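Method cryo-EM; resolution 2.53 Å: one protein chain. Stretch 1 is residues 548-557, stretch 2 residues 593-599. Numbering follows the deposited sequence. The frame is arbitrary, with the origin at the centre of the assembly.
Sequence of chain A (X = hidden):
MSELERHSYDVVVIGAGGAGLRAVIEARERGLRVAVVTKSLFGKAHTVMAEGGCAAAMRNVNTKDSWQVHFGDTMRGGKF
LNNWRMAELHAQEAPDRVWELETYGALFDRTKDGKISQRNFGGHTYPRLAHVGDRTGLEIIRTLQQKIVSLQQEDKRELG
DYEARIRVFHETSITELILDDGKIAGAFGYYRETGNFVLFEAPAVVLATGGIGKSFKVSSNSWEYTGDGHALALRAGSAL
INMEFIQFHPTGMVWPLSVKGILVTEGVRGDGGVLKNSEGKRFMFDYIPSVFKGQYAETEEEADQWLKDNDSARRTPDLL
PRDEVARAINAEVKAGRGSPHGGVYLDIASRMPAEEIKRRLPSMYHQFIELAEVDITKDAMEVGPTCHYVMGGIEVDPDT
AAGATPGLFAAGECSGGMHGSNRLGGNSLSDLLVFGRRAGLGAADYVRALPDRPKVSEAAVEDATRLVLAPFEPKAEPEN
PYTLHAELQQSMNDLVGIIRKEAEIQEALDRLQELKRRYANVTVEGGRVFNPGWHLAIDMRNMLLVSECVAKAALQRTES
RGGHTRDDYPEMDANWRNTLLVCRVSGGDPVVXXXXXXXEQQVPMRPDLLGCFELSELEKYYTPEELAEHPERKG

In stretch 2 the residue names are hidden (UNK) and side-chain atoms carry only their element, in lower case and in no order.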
# COMPACT_ATOMS: atom_id res chain seq x y z
N GLU A 548 -15.87 -0.79 -28.95
CA GLU A 548 -16.40 -1.33 -30.19
C GLU A 548 -16.03 -2.80 -30.36
O GLU A 548 -16.87 -3.62 -30.75
CB GLU A 548 -15.90 -0.51 -31.38
CG GLU A 548 -16.69 -0.73 -32.66
CD GLU A 548 -16.09 0.00 -33.85
OE1 GLU A 548 -16.41 -0.36 -35.00
OE2 GLU A 548 -15.30 0.95 -33.63
N CYS A 549 -14.78 -3.15 -30.05
CA CYS A 549 -14.35 -4.54 -30.17
C CYS A 549 -15.16 -5.44 -29.24
O CYS A 549 -15.63 -6.51 -29.65
CB CYS A 549 -12.86 -4.66 -29.86
SG CYS A 549 -11.78 -4.32 -31.25
N VAL A 550 -15.33 -5.02 -27.99
CA VAL A 550 -16.06 -5.83 -27.01
C VAL A 550 -17.50 -6.03 -27.45
O VAL A 550 -18.04 -7.14 -27.40
CB VAL A 550 -15.98 -5.18 -25.62
CG1 VAL A 550 -16.93 -5.86 -24.66
CG2 VAL A 550 -14.57 -5.24 -25.08
N ALA A 551 -18.15 -4.95 -27.90
CA ALA A 551 -19.55 -5.04 -28.31
C ALA A 551 -19.72 -5.96 -29.52
O ALA A 551 -20.65 -6.77 -29.56
CB ALA A 551 -20.10 -3.65 -28.60
N LYS A 552 -18.82 -5.85 -30.50
CA LYS A 552 -18.96 -6.69 -31.69
C LYS A 552 -18.72 -8.16 -31.36
O LYS A 552 -19.44 -9.04 -31.86
CB LYS A 552 -18.02 -6.21 -32.79
CG LYS A 552 -18.48 -4.93 -33.45
CD LYS A 552 -17.73 -4.66 -34.73
CE LYS A 552 -18.38 -3.53 -35.51
NZ LYS A 552 -17.84 -3.43 -36.88
N ALA A 553 -17.72 -8.45 -30.53
CA ALA A 553 -17.49 -9.84 -30.13
C ALA A 553 -18.69 -10.40 -29.37
O ALA A 553 -19.12 -11.53 -29.62
CB ALA A 553 -16.22 -9.94 -29.28
N ALA A 554 -19.25 -9.61 -28.44
CA ALA A 554 -20.39 -10.06 -27.67
C ALA A 554 -21.61 -10.28 -28.55
O ALA A 554 -22.41 -11.19 -28.29
CB ALA A 554 -20.72 -9.06 -26.56
N LEU A 555 -21.78 -9.47 -29.59
CA LEU A 555 -22.88 -9.70 -30.52
C LEU A 555 -22.65 -10.96 -31.34
O LEU A 555 -23.60 -11.68 -31.65
CB LEU A 555 -23.06 -8.49 -31.44
CG LEU A 555 -24.25 -8.58 -32.39
CD1 LEU A 555 -25.55 -8.37 -31.64
CD2 LEU A 555 -24.12 -7.59 -33.53
N GLN A 556 -21.40 -11.23 -31.71
CA GLN A 556 -21.15 -12.35 -32.61
C GLN A 556 -21.20 -13.70 -31.91
O GLN A 556 -21.61 -14.69 -32.53
CB GLN A 556 -19.80 -12.17 -33.31
CG GLN A 556 -19.67 -12.97 -34.59
CD GLN A 556 -18.84 -12.27 -35.62
OE1 GLN A 556 -18.75 -11.04 -35.64
NE2 GLN A 556 -18.21 -13.04 -36.50
N ARG A 557 -20.79 -13.79 -30.65
CA ARG A 557 -20.79 -15.08 -29.96
C ARG A 557 -22.19 -15.39 -29.45
O ARG A 557 -22.63 -14.84 -28.44
CB ARG A 557 -19.78 -15.10 -28.82
CG ARG A 557 -19.74 -16.43 -28.08
CD ARG A 557 -18.53 -16.56 -27.18
NE ARG A 557 -17.30 -16.72 -27.93
CZ ARG A 557 -16.71 -17.89 -28.17
NH1 ARG A 557 -17.24 -19.01 -27.71
NH2 ARG A 557 -15.58 -17.93 -28.86
N UNK A 593 -12.50 1.45 -37.49
CA UNK A 593 -13.49 0.39 -37.28
C UNK A 593 -12.84 -0.99 -37.30
O UNK A 593 -11.76 -1.20 -37.84
c UNK A 593 -14.44 0.56 -38.47
c UNK A 593 -12.45 1.90 -38.89
c UNK A 593 -13.64 1.22 -39.53
N UNK A 594 -13.54 -1.93 -36.68
CA UNK A 594 -13.03 -3.28 -36.47
C UNK A 594 -13.89 -4.31 -37.19
O UNK A 594 -15.09 -4.13 -37.36
c UNK A 594 -12.96 -3.62 -34.99
c UNK A 594 -12.28 -2.55 -34.18
o UNK A 594 -12.97 -1.63 -33.70
o UNK A 594 -11.04 -2.63 -34.01
N UNK A 595 -13.23 -5.38 -37.61
CA UNK A 595 -13.89 -6.57 -38.16
C UNK A 595 -13.53 -7.75 -37.27
O UNK A 595 -12.36 -7.93 -36.92
c UNK A 595 -14.22 -5.89 -40.54
c UNK A 595 -13.47 -6.82 -39.62
c UNK A 595 -13.75 -8.26 -40.01
N UNK A 596 -14.54 -8.52 -36.89
CA UNK A 596 -14.35 -9.71 -36.06
C UNK A 596 -14.60 -10.95 -36.91
O UNK A 596 -15.63 -11.05 -37.59
o UNK A 596 -15.25 -8.38 -34.26
c UNK A 596 -15.28 -9.68 -34.85
c UNK A 596 -14.82 -10.67 -33.82
N UNK A 597 -13.66 -11.89 -36.87
CA UNK A 597 -13.67 -13.09 -37.70
C UNK A 597 -13.69 -14.30 -36.76
O UNK A 597 -13.55 -14.17 -35.55
c UNK A 597 -12.46 -13.13 -38.65
c UNK A 597 -12.21 -11.76 -39.26
c UNK A 597 -12.64 -14.17 -39.75
N UNK A 598 -13.89 -15.48 -37.34
CA UNK A 598 -14.06 -16.72 -36.57
C UNK A 598 -13.04 -17.77 -37.00
O UNK A 598 -13.31 -18.57 -37.91
c UNK A 598 -16.49 -16.19 -36.37
c UNK A 598 -15.48 -17.25 -36.75
o UNK A 598 -15.68 -17.62 -38.11
N UNK A 599 -11.86 -17.80 -36.39
CA UNK A 599 -10.90 -18.88 -36.66
C UNK A 599 -11.05 -20.04 -35.68
O UNK A 599 -11.60 -19.91 -34.59
c UNK A 599 -11.19 -16.62 -35.83
c UNK A 599 -9.81 -17.12 -35.53
c UNK A 599 -9.54 -18.20 -36.47

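Position 593 has three side-chain carbons, and they close a ring onto the backbone N. No other standard residue does this. The CA-to-CB bond points sideways to stretch 1. The nearest atom of stretch 1 is OE1 of Glu548, 3.8 Å from the CA of 593 and 4.1 Å from its CB. The residue is Pro593.

Position 594 has two carbons and two oxygens. The second carbon carries both oxygens, so the group is a short carboxylate or its amide, and the elements as modelled give two O and no N. The CA-to-CB bond points toward the helix, and the residue is buried. One oxygen lies 3.3 Å from SG of Cys549. The other lies 3.5 Å from OE2 of Glu548. The residue is Asp594, with chi1 in m. The two oxygens are OD2 near the sulfur and OD1 near the glutamate. Asp594 OD1 and Glu548 OE2 are both acceptors of like charge, and no hydrogen bond is assigned between them. Glu548 OE2 is hydrogen-bonded elsewhere in the structure.

Position 595 has three carbons. One is bonded to CA and carries the other two, so the branch is at CB. The CA-to-CB bond points away from the helix, and the residue is exposed. It makes no contact with stretch 1. The residue is Val595, chi1 t.

Position 596 has two carbons and one oxygen. The first carbon carries both the oxygen and the other carbon. This is a branched hydroxyl side chain, and its CA-to-CB bond points toward the helix. Its oxygen is 3.8 Å from CB of Lys552 and 4.5 Å from N of Ala553. The residue is Thr596, chi1 m. Its OG1 packs against the helix without a hydrogen bond to it.

Position 597 again has three carbons branched at CB. The CA-to-CB bond points away from the helix. The residue is exposed and touches nothing in stretch 1. The residue is Val597, chi1 t.

Position 598 has two carbons and one oxygen, branched as at 596. The CA-to-CB bond points toward the helix. Its terminal carbon is 3.6 Å from NE2 of Gln556. The residue is Thr598, chi1 p. The carbon is CG2, so this is a packing contact.

Position 599 has three carbons closing a ring onto the backbone N. It is out of reach of stretch 1. The residue is Pro599.

The strand runs alongside the helix at 32° to it, with axes 8.8 Å apart at closest approach. From 594 to 597 the CA-to-CB bonds alternate: those of Asp594 and Thr596 point toward the helix, those of Val595 and Val597 away. The polar links use backbone oxygens of the strand. Lys552 NZ donates to Asp594 O at 2.9 Å. Gln556 NE2 donates to Thr596 O at 3.4 Å, a weak bond. These donors are one helical turn apart, and their acceptors are two residues apart. Lys552 NZ also makes a long salt bridge to Glu548 OE1, 3.9 Å. The contact buries 413 Å² in total.

Stretch 2 593-599: PDVTVTP
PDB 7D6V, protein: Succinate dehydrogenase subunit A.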